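Local coordinates for protein A putative transcriptional regulator (Rhodococcus sp., PDB 2HKU) that probably binds cis-regulatory DNA as a dimeric transcriptional regulator of the TetR family, at residues A[24-29]-A[45-51]; A[114-118]-A[131-135]; A[171-175]-A[193-197]; A[99-104]-A[168-172]. All coordinates share one frame; numbering follows the deposited sequence.

Contact 1. Residues A[24-29]-A[45-51]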
loop_
_atom_site.group_PDB
_atom_site.type_symbol
_atom_site.label_atom_id
_atom_site.label_comp_id
_atom_site.label_asym_id
_atom_site.label_seq_id
_atom_site.Cartn_x
_atom_site.Cartn_y
_atom_site.Cartn_z
ATOM N N ALA A 24 29.299 -7.204 0.844
ATOM C CA ALA A 24 29.630 -5.908 0.246
ATOM C C ALA A 24 28.528 -5.485 -0.753
ATOM O O ALA A 24 28.083 -4.350 -0.761
ATOM C CB ALA A 24 31.041 -5.925 -0.443
ATOM N N LEU A 25 28.122 -6.422 -1.581
ATOM C CA LEU A 25 27.037 -6.220 -2.572
ATOM C C LEU A 25 25.697 -5.845 -1.907
ATOM O O LEU A 25 25.027 -4.831 -2.252
ATOM C CB LEU A 25 26.903 -7.481 -3.429
ATOM C CG LEU A 25 27.888 -7.554 -4.589
ATOM C CD1 LEU A 25 27.754 -8.913 -5.256
ATOM C CD2 LEU A 25 27.600 -6.453 -5.624
ATOM N N PHE A 26 25.389 -6.614 -0.868
ATOM C CA PHE A 26 24.152 -6.449 -0.148
ATOM C C PHE A 26 24.041 -5.085 0.452
ATOM O O PHE A 26 23.029 -4.409 0.294
ATOM C CB PHE A 26 23.933 -7.571 0.861
ATOM C CG PHE A 26 22.450 -7.804 1.181
ATOM C CD1 PHE A 26 21.679 -8.633 0.376
ATOM C CD2 PHE A 26 21.838 -7.193 2.280
ATOM C CE1 PHE A 26 20.341 -8.855 0.666
ATOM C CE2 PHE A 26 20.484 -7.433 2.564
ATOM C CZ PHE A 26 19.768 -8.254 1.785
ATOM N N THR A 27 25.107 -4.636 1.123
ATOM C CA THR A 27 25.150 -3.303 1.707
ATOM C C THR A 27 25.044 -2.185 0.671
ATOM O O THR A 27 24.334 -1.249 0.889
ATOM C CB THR A 27 26.464 -3.141 2.587
ATOM O OG1 THR A 27 26.365 -4.080 3.677
ATOM C CG2 THR A 27 26.617 -1.740 3.154
ATOM N N ALA A 28 25.798 -2.268 -0.429
ATOM C CA ALA A 28 25.816 -1.198 -1.387
ATOM C C ALA A 28 24.402 -1.162 -1.981
ATOM O O ALA A 28 23.786 -0.117 -2.069
ATOM C CB ALA A 28 26.808 -1.504 -2.452
ATOM N N ALA A 29 23.917 -2.349 -2.347
ATOM C CA ALA A 29 22.542 -2.498 -2.917
ATOM C C ALA A 29 21.537 -1.906 -2.004
ATOM O O ALA A 29 20.678 -1.132 -2.447
ATOM C CB ALA A 29 22.213 -3.938 -3.172
ATOM N N ILE A 45 26.180 -0.340 -8.178
ATOM C CA ILE A 45 26.217 -1.191 -6.983
ATOM C C ILE A 45 27.574 -1.901 -6.895
ATOM O O ILE A 45 28.170 -1.944 -5.843
ATOM C CB ILE A 45 25.000 -2.203 -6.908
ATOM C CG1 ILE A 45 23.709 -1.441 -6.545
ATOM C CG2 ILE A 45 25.256 -3.314 -5.921
ATOM C CD1 ILE A 45 22.366 -2.172 -6.950
ATOM N N CYS A 46 28.024 -2.451 -8.013
ATOM C CA CYS A 46 29.298 -3.141 -8.109
ATOM C C CYS A 46 30.461 -2.182 -7.859
ATOM O O CYS A 46 31.416 -2.546 -7.149
ATOM C CB CYS A 46 29.437 -3.813 -9.467
ATOM S SG CYS A 46 28.335 -5.222 -9.660
ATOM N N ALA A 47 30.392 -0.974 -8.437
ATOM C CA ALA A 47 31.425 0.076 -8.195
ATOM C C ALA A 47 31.468 0.417 -6.692
ATOM O O ALA A 47 32.550 0.385 -6.073
ATOM C CB ALA A 47 31.195 1.348 -9.082
ATOM N N ALA A 48 30.284 0.651 -6.099
ATOM C CA ALA A 48 30.127 0.854 -4.681
ATOM C C ALA A 48 30.679 -0.311 -3.858
ATOM O O ALA A 48 31.300 -0.098 -2.812
ATOM C CB ALA A 48 28.677 1.117 -4.322
ATOM N N ALA A 49 30.473 -1.541 -4.304
ATOM C CA ALA A 49 30.887 -2.657 -3.492
ATOM C C ALA A 49 32.356 -3.115 -3.690
ATOM O O ALA A 49 32.799 -4.050 -3.010
ATOM C CB ALA A 49 29.916 -3.833 -3.708
ATOM N N GLY A 50 33.096 -2.529 -4.628
ATOM C CA GLY A 50 34.402 -3.110 -5.045
ATOM C C GLY A 50 34.251 -4.502 -5.645
ATOM O O GLY A 50 35.141 -5.367 -5.530
ATOM N N ALA A 51 33.099 -4.732 -6.285
ATOM C CA ALA A 51 32.732 -6.054 -6.837
ATOM C C ALA A 51 32.716 -6.061 -8.357
ATOM O O ALA A 51 32.552 -5.020 -9.019
ATOM C CB ALA A 51 31.377 -6.517 -6.301
#
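L25 and I45 meet at about a right angle in the buried half of this contact, together with A29. CD2 of L25 lies 3.9 Å from CG2 of I45, and CD2 of L25 is also 3.8 Å from CB of A51. CG of L25 sits anti to its carbonyl carbon (chi1 -83°), which brings the leucine end across to helix 42-49 although its CB does not head there. CG2 of I45 also rests 3.9 Å from the backbone N of A29, so the isoleucine packs against main chain as well as side chains. Trimming I45 to an alanine is likely to leave a gap beside L25 and A29 and let the leucine end turn more freely. The other half is made of small residues, close in backbone but nearer solvent, with A48 exposed. CB of A28 touches CB of A48 at 3.7 Å, and CB of A49 reaches O of A24 at 3.5 Å. The alanines let the CA atoms of A24 and A49 come within 5.1 Å. G50 then closes helix 42-49 with a Schellman motif, its positive phi (62°) suiting glycine. Segment 45-51 belongs to the predicted helix-turn-helix of the TetR-type domain, and V56 on helix 53-60 covers L25 and C46. Between these two segments the contact is apolar, with no hydrogen bond, and rests on shape and burial.

Contact 2. Residues A[114-118]-A[131-135]. With EDO (1,2-ethanediol), chain H.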
loop_
_atom_site.group_PDB
_atom_site.type_symbol
_atom_site.label_atom_id
_atom_site.label_comp_id
_atom_site.label_asym_id
_atom_site.label_seq_id
_atom_site.Cartn_x
_atom_site.Cartn_y
_atom_site.Cartn_z
ATOM N N PHE A 114 9.821 -2.371 0.029
ATOM C CA PHE A 114 9.256 -3.695 0.048
ATOM C C PHE A 114 7.912 -3.638 -0.703
ATOM O O PHE A 114 7.567 -4.585 -1.405
ATOM C CB PHE A 114 8.968 -4.110 1.499
ATOM C CG PHE A 114 8.280 -5.456 1.613
ATOM C CD1 PHE A 114 8.877 -6.615 1.104
ATOM C CD2 PHE A 114 7.044 -5.555 2.278
ATOM C CE1 PHE A 114 8.251 -7.867 1.232
ATOM C CE2 PHE A 114 6.425 -6.784 2.450
ATOM C CZ PHE A 114 6.972 -7.961 1.911
ATOM N N THR A 115 7.135 -2.557 -0.520
ATOM C CA THR A 115 5.919 -2.332 -1.388
ATOM C C THR A 115 6.263 -2.342 -2.905
ATOM O O THR A 115 5.496 -2.939 -3.715
ATOM C CB THR A 115 5.024 -1.056 -0.962
ATOM O OG1 THR A 115 5.720 0.160 -1.270
ATOM C CG2 THR A 115 4.659 -1.123 0.468
ATOM N N SER A 116 7.394 -1.734 -3.294
ATOM C CA SER A 116 7.844 -1.748 -4.710
ATOM C C SER A 116 8.220 -3.123 -5.127
ATOM O O SER A 116 7.826 -3.603 -6.258
ATOM C CB SER A 116 8.997 -0.800 -4.995
ATOM O OG SER A 116 8.461 0.498 -4.783
ATOM N N ALA A 117 8.908 -3.812 -4.213
ATOM C CA ALA A 117 9.186 -5.233 -4.468
ATOM C C ALA A 117 7.899 -6.104 -4.672
ATOM O O ALA A 117 7.912 -6.979 -5.538
ATOM C CB ALA A 117 10.068 -5.870 -3.396
HETATM N N MSE A 118 6.857 -5.944 -3.842
HETATM C CA MSE A 118 5.645 -6.760 -3.977
HETATM C C MSE A 118 4.919 -6.499 -5.323
HETATM O O MSE A 118 4.202 -7.380 -5.861
HETATM C CB MSE A 118 4.610 -6.439 -2.879
HETATM C CG MSE A 118 4.974 -6.947 -1.472
HETATM SE SE MSE A 118 3.609 -6.793 -0.152
HETATM C CE MSE A 118 4.007 -4.991 0.604
ATOM N N ILE A 131 8.787 -12.903 -0.985
ATOM C CA ILE A 131 7.778 -11.930 -0.641
ATOM C C ILE A 131 6.821 -12.536 0.368
ATOM O O ILE A 131 6.519 -11.903 1.395
ATOM C CB ILE A 131 6.910 -11.401 -1.888
ATOM C CG1 ILE A 131 7.710 -10.470 -2.843
ATOM C CG2 ILE A 131 5.713 -10.581 -1.397
ATOM C CD1 ILE A 131 8.322 -9.262 -2.217
ATOM N N THR A 132 6.255 -13.717 0.038
ATOM C CA THR A 132 5.283 -14.328 0.915
ATOM C C THR A 132 5.900 -14.757 2.240
ATOM O O THR A 132 5.257 -14.648 3.293
ATOM C CB THR A 132 4.395 -15.439 0.231
ATOM O OG1 THR A 132 5.215 -16.466 -0.247
ATOM C CG2 THR A 132 3.787 -14.911 -0.919
ATOM N N ASP A 133 7.114 -15.277 2.226
ATOM C CA ASP A 133 7.681 -15.599 3.475
ATOM C C ASP A 133 7.817 -14.358 4.348
ATOM O O ASP A 133 7.617 -14.459 5.518
ATOM C CB ASP A 133 9.063 -16.251 3.364
ATOM C CG ASP A 133 8.990 -17.808 3.070
ATOM O OD1 ASP A 133 7.882 -18.405 3.126
ATOM O OD2 ASP A 133 10.057 -18.367 2.781
ATOM N N THR A 134 8.262 -13.251 3.750
ATOM C CA THR A 134 8.526 -11.937 4.413
ATOM C C THR A 134 7.241 -11.398 5.002
ATOM O O THR A 134 7.192 -11.047 6.139
ATOM C CB THR A 134 9.257 -10.909 3.453
ATOM O OG1 THR A 134 10.508 -11.486 3.017
ATOM C CG2 THR A 134 9.558 -9.496 4.158
ATOM N N LEU A 135 6.158 -11.471 4.242
ATOM C CA LEU A 135 4.847 -11.085 4.705
ATOM C C LEU A 135 4.345 -11.902 5.852
ATOM O O LEU A 135 3.806 -11.346 6.773
ATOM C CB LEU A 135 3.732 -11.170 3.594
ATOM C CG LEU A 135 3.571 -10.056 2.593
ATOM C CD1 LEU A 135 2.358 -10.349 1.529
ATOM C CD2 LEU A 135 3.362 -8.721 3.340
HETATM C C1 EDO H . 6.275 0.776 -8.887
HETATM O O1 EDO H . 6.315 2.157 -9.440
HETATM C C2 EDO H . 7.474 0.167 -8.088
HETATM O O2 EDO H . 7.559 -1.330 -8.280
#
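Helix 108-120 packs on helix 125-152 inside the C-terminal part of the TetR-type regulator, and F114 carries much of the contact. Its CG stands opposite the backbone N (chi1 176°), which sends the ring toward helix 125-152. CE1 of the ring lies 3.6 Å from CG2 of T134 and 3.7 Å from CD1 of I131. At the ring edge, in the plane, CD2 of L135 comes to 3.7 Å from CE2. One face of the ring is taken by its own helix neighbour M118, whose CG lies 4.0 Å above the plane toward the rim. T134 offers its methyl to the ring, while its OG1 is turned back to O of L130 in the preceding turn.

These residues belong to an all-helical bundle typical of TetR C-terminal domains. Helix 63-87 covers F114 and T134 through V75, while F173 of helix 161-181 packs on F114, M118 and L135.

M118 is a selenomethionine. Its CG meets CG2 of I131 at 3.7 Å. The chain runs extended through chi2, which puts SE 4.0 Å from CD2 of L135; the bend at chi3 turns only CE. CB of A117 also touches CD1 of I131. On the dimer side, I177 of the second subunit packs on T115 and M118. A 1,2-ethanediol, probably from the crystallisation liquor, gives a hydrogen bond from O2 to O of S116, 3.1 Å long, and also bonds to O of S116 of the second subunit.

Contact 3. Residues A[171-175]-A[193-197]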
loop_
_atom_site.group_PDB
_atom_site.type_symbol
_atom_site.label_atom_id
_atom_site.label_comp_id
_atom_site.label_asym_id
_atom_site.label_seq_id
_atom_site.Cartn_x
_atom_site.Cartn_y
_atom_site.Cartn_z
ATOM N N ALA A 171 -2.579 -1.362 6.760
ATOM C CA ALA A 171 -2.577 0.124 7.089
ATOM C C ALA A 171 -1.171 0.760 6.945
ATOM O O ALA A 171 -0.976 1.815 6.305
ATOM C CB ALA A 171 -3.130 0.386 8.546
ATOM N N ILE A 172 -0.179 0.137 7.607
ATOM C CA ILE A 172 1.163 0.603 7.447
ATOM C C ILE A 172 1.575 0.735 5.958
ATOM O O ILE A 172 2.046 1.779 5.565
ATOM C CB ILE A 172 2.211 -0.228 8.291
ATOM C CG1 ILE A 172 1.957 -0.051 9.828
ATOM C CG2 ILE A 172 3.609 0.124 7.852
ATOM C CD1 ILE A 172 2.334 1.358 10.413
ATOM N N PHE A 173 1.392 -0.327 5.160
ATOM C CA PHE A 173 1.698 -0.297 3.706
ATOM C C PHE A 173 0.983 0.837 2.984
ATOM O O PHE A 173 1.621 1.662 2.300
ATOM C CB PHE A 173 1.346 -1.652 3.042
ATOM C CG PHE A 173 2.133 -2.838 3.595
ATOM C CD1 PHE A 173 3.458 -2.697 4.005
ATOM C CD2 PHE A 173 1.533 -4.086 3.679
ATOM C CE1 PHE A 173 4.154 -3.861 4.523
ATOM C CE2 PHE A 173 2.188 -5.237 4.164
ATOM C CZ PHE A 173 3.444 -5.127 4.588
ATOM N N GLY A 174 -0.315 0.937 3.207
ATOM C CA GLY A 174 -1.166 1.996 2.514
ATOM C C GLY A 174 -0.828 3.418 2.996
ATOM O O GLY A 174 -0.859 4.396 2.214
ATOM N N LEU A 175 -0.511 3.561 4.281
ATOM C CA LEU A 175 -0.050 4.877 4.787
ATOM C C LEU A 175 1.321 5.277 4.256
ATOM O O LEU A 175 1.519 6.428 3.848
ATOM C CB LEU A 175 -0.033 4.964 6.330
ATOM C CG LEU A 175 -1.383 4.815 6.926
ATOM C CD1 LEU A 175 -1.475 4.281 8.403
ATOM C CD2 LEU A 175 -2.150 6.095 6.723
ATOM N N ALA A 193 -0.817 10.281 9.558
ATOM C CA ALA A 193 -0.689 8.794 9.295
ATOM C C ALA A 193 -0.597 8.051 10.632
ATOM O O ALA A 193 -1.233 7.092 10.824
ATOM C CB ALA A 193 0.471 8.538 8.460
ATOM N N VAL A 194 0.187 8.566 11.610
ATOM C CA VAL A 194 0.179 8.002 12.921
ATOM C C VAL A 194 -1.201 7.968 13.552
ATOM O O VAL A 194 -1.638 6.939 14.136
ATOM C CB VAL A 194 1.258 8.719 13.829
ATOM C CG1 VAL A 194 1.052 8.292 15.241
ATOM C CG2 VAL A 194 2.648 8.318 13.367
ATOM N N ALA A 195 -1.944 9.070 13.398
ATOM C CA ALA A 195 -3.318 9.152 13.910
ATOM C C ALA A 195 -4.286 8.135 13.252
ATOM O O ALA A 195 -5.229 7.664 13.869
ATOM C CB ALA A 195 -3.863 10.587 13.764
ATOM N N VAL A 196 -4.073 7.790 11.988
ATOM C CA VAL A 196 -4.968 6.743 11.357
ATOM C C VAL A 196 -4.721 5.400 12.133
ATOM O O VAL A 196 -5.662 4.713 12.474
ATOM C CB VAL A 196 -4.673 6.573 9.796
ATOM C CG1 VAL A 196 -5.168 5.262 9.279
ATOM C CG2 VAL A 196 -5.236 7.812 8.920
ATOM N N ILE A 197 -3.464 5.053 12.421
ATOM C CA ILE A 197 -3.195 3.753 13.127
ATOM C C ILE A 197 -3.840 3.801 14.511
ATOM O O ILE A 197 -4.567 2.877 14.869
ATOM C CB ILE A 197 -1.711 3.394 13.251
ATOM C CG1 ILE A 197 -0.999 3.175 11.888
ATOM C CG2 ILE A 197 -1.499 2.133 14.177
ATOM C CD1 ILE A 197 -1.491 1.944 11.086
#
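Segments 171-175 and 193-197 run nearly antiparallel, 160° between their directions, with their axes 10.4 Å apart at the closest. They bring together helix 161-181 and helix 190-201 in the helical C-terminal bundle of a TetR-type regulator. All six residues that touch are buried, and no hydrogen bond crosses between the segments.

L175 covers one end of the contact, its two methyls spread over helix 190-201. CD2 rests 4.0 Å from CB of A193. CD1 meets CG1 of V196 at 3.9 Å and CD1 of I197 at 3.6 Å. The small A193 lets the backbones come near here, its CA only 6.0 Å from that of L175. With a serine in place of L175, a gap would probably open between A193, V196 and I197, and the end of I197 would be less firmly held.

I197 fills the other end. Its CD1 points to helix 161-181, where A171, I172 and L175 all touch it. The side chains of I172 and I197 cross at about a right angle, with their CD1 atoms 3.9 Å apart.

Helix 92-104 closes over this layer. L104 packs on A193, and V100 on I197. The second subunit lies near as well, its S170 against L175 and its K166 against V196. The tightest pair joins the small A171 to the end of the isoleucine: CB of A171 lies 3.4 Å from CD1 of I197, closer than usual for two carbons.

Contact 4. Residues A[99-104]-A[168-172]. With EDO (1,2-ethanediol), chain D.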
loop_
_atom_site.group_PDB
_atom_site.type_symbol
_atom_site.label_atom_id
_atom_site.label_comp_id
_atom_site.label_asym_id
_atom_site.label_seq_id
_atom_site.Cartn_x
_atom_site.Cartn_y
_atom_site.Cartn_z
ATOM N N LEU A 99 6.379 2.491 18.160
ATOM C CA LEU A 99 6.418 1.454 17.127
ATOM C C LEU A 99 5.943 2.078 15.789
ATOM O O LEU A 99 6.657 2.063 14.840
ATOM C CB LEU A 99 5.632 0.257 17.578
ATOM C CG LEU A 99 5.884 -1.086 16.836
ATOM C CD1 LEU A 99 5.349 -2.228 17.707
ATOM C CD2 LEU A 99 5.151 -1.078 15.498
ATOM N N VAL A 100 4.800 2.741 15.797
ATOM C CA VAL A 100 4.186 3.360 14.567
ATOM C C VAL A 100 5.004 4.479 14.044
ATOM O O VAL A 100 5.353 4.553 12.864
ATOM C CB VAL A 100 2.712 3.788 14.898
ATOM C CG1 VAL A 100 2.053 4.461 13.734
ATOM C CG2 VAL A 100 1.940 2.595 15.314
ATOM N N GLY A 101 5.428 5.378 14.948
ATOM C CA GLY A 101 6.383 6.407 14.545
ATOM C C GLY A 101 7.637 5.924 13.899
ATOM O O GLY A 101 8.159 6.598 13.019
ATOM N N SER A 102 8.170 4.775 14.315
ATOM C CA SER A 102 9.379 4.213 13.642
ATOM C C SER A 102 9.110 3.741 12.213
ATOM O O SER A 102 9.828 4.086 11.247
ATOM C CB SER A 102 9.920 2.973 14.419
ATOM O OG SER A 102 11.212 2.618 13.925
ATOM N N LEU A 103 8.091 2.902 12.083
ATOM C CA LEU A 103 7.725 2.387 10.724
ATOM C C LEU A 103 7.339 3.533 9.784
ATOM O O LEU A 103 7.712 3.503 8.681
ATOM C CB LEU A 103 6.576 1.367 10.836
ATOM C CG LEU A 103 6.981 0.076 11.554
ATOM C CD1 LEU A 103 5.729 -0.695 11.695
ATOM C CD2 LEU A 103 8.142 -0.684 10.765
ATOM N N LEU A 104 6.598 4.549 10.254
ATOM C CA LEU A 104 6.106 5.609 9.362
ATOM C C LEU A 104 7.128 6.669 9.122
ATOM O O LEU A 104 7.077 7.402 8.117
ATOM C CB LEU A 104 4.787 6.218 9.862
ATOM C CG LEU A 104 3.639 5.202 9.900
ATOM C CD1 LEU A 104 2.315 5.778 10.409
ATOM C CD2 LEU A 104 3.421 4.586 8.513
ATOM N N PHE A 168 -3.142 -4.216 10.944
ATOM C CA PHE A 168 -2.048 -3.294 11.298
ATOM C C PHE A 168 -1.050 -3.172 10.071
ATOM O O PHE A 168 -0.732 -2.093 9.597
ATOM C CB PHE A 168 -1.266 -3.770 12.533
ATOM C CG PHE A 168 -0.016 -2.840 12.847
ATOM C CD1 PHE A 168 -0.193 -1.628 13.505
ATOM C CD2 PHE A 168 1.278 -3.202 12.439
ATOM C CE1 PHE A 168 0.945 -0.774 13.777
ATOM C CE2 PHE A 168 2.426 -2.433 12.668
ATOM C CZ PHE A 168 2.268 -1.154 13.309
ATOM N N TRP A 169 -0.560 -4.290 9.569
ATOM C CA TRP A 169 0.369 -4.221 8.443
ATOM C C TRP A 169 -0.184 -3.579 7.136
ATOM O O TRP A 169 0.540 -2.874 6.458
ATOM C CB TRP A 169 1.075 -5.585 8.199
ATOM C CG TRP A 169 2.311 -5.679 9.133
ATOM C CD1 TRP A 169 2.419 -6.413 10.294
ATOM C CD2 TRP A 169 3.517 -4.949 8.993
ATOM N NE1 TRP A 169 3.652 -6.155 10.890
ATOM C CE2 TRP A 169 4.335 -5.261 10.096
ATOM C CE3 TRP A 169 3.982 -4.003 8.045
ATOM C CZ2 TRP A 169 5.592 -4.681 10.270
ATOM C CZ3 TRP A 169 5.252 -3.451 8.214
ATOM C CH2 TRP A 169 6.063 -3.845 9.268
ATOM N N SER A 170 -1.386 -3.952 6.711
ATOM C CA SER A 170 -1.911 -3.332 5.460
ATOM C C SER A 170 -2.171 -1.837 5.569
ATOM O O SER A 170 -1.931 -1.127 4.619
ATOM C CB SER A 170 -3.183 -4.006 5.034
ATOM O OG SER A 170 -4.054 -4.020 6.126
ATOM N N ALA A 171 -2.579 -1.362 6.760
ATOM C CA ALA A 171 -2.577 0.124 7.089
ATOM C C ALA A 171 -1.171 0.760 6.945
ATOM O O ALA A 171 -0.976 1.815 6.305
ATOM C CB ALA A 171 -3.130 0.386 8.546
ATOM N N ILE A 172 -0.179 0.137 7.607
ATOM C CA ILE A 172 1.163 0.603 7.447
ATOM C C ILE A 172 1.575 0.735 5.958
ATOM O O ILE A 172 2.046 1.779 5.565
ATOM C CB ILE A 172 2.211 -0.228 8.291
ATOM C CG1 ILE A 172 1.957 -0.051 9.828
ATOM C CG2 ILE A 172 3.609 0.124 7.852
ATOM C CD1 ILE A 172 2.334 1.358 10.413
HETATM C C1 EDO D . 4.037 -4.838 15.051
HETATM O O1 EDO D . 4.761 -5.486 16.138
HETATM C C2 EDO D . 5.078 -4.772 13.959
HETATM O O2 EDO D . 5.106 -6.120 13.421
#
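F168 points its ring at helix 92-104 because CG stands trans to the backbone N (chi1 175°), and L103 answers from the other helix with CG placed beside its own backbone N (chi1 -67°). CZ of F168 then lies 3.6 Å from CD2 of L99 and 3.8 Å from CD1 of L103. V100 comes to the ring edge, its CG2 in the plane and 3.8 Å from CE1. One face of the ring is covered by CG1 of I172 from the next turn, 3.6 Å above the plane and toward the rim.

L103 also reaches W169. The two side chains cross at about a right angle, and CD1 of the leucine is 4.0 Å from CH2 of the indole. Further along, CD2 of L104 meets CD1 of I172 at 3.9 Å.

Beside the rings sits a 1,2-ethanediol, probably from the crystallisation liquor. NE1 of W169 donates to its O2 over 2.9 Å, with a bent N-H...O angle of 142°. OE2 of E83, OG of S141 and N of L146 are also hydrogen-bonded to the diol. The diol thus lies among both apolar and polar groups, a place consistent with the ligand sites of TetR-family bundles, though its natural ligand is not identified.

Overall arrangement
Contact 1 stands apart in the predicted DNA-binding part of the chain. Its centre is 22 Å from that of contact 2 and 33 Å from that of contact 3, which lies on the opposite side of the chain's centre. Helix 63-87 touches contacts 1, 2 and 4. Contacts 3 and 4 are neighbours, with centres 6 Å apart, and share A171 and I172. V100 CG2 meets I197 CG2 at 3.7 Å between them. Contact 2 joins contact 3 through F173, whose CE2 is 3.8 Å from CD2 of L135. Contacts 2, 3 and 4 all touch the second subunit. The diol bonded to W169 lies at contact 4, and a second diol at contact 2 on the dimer side.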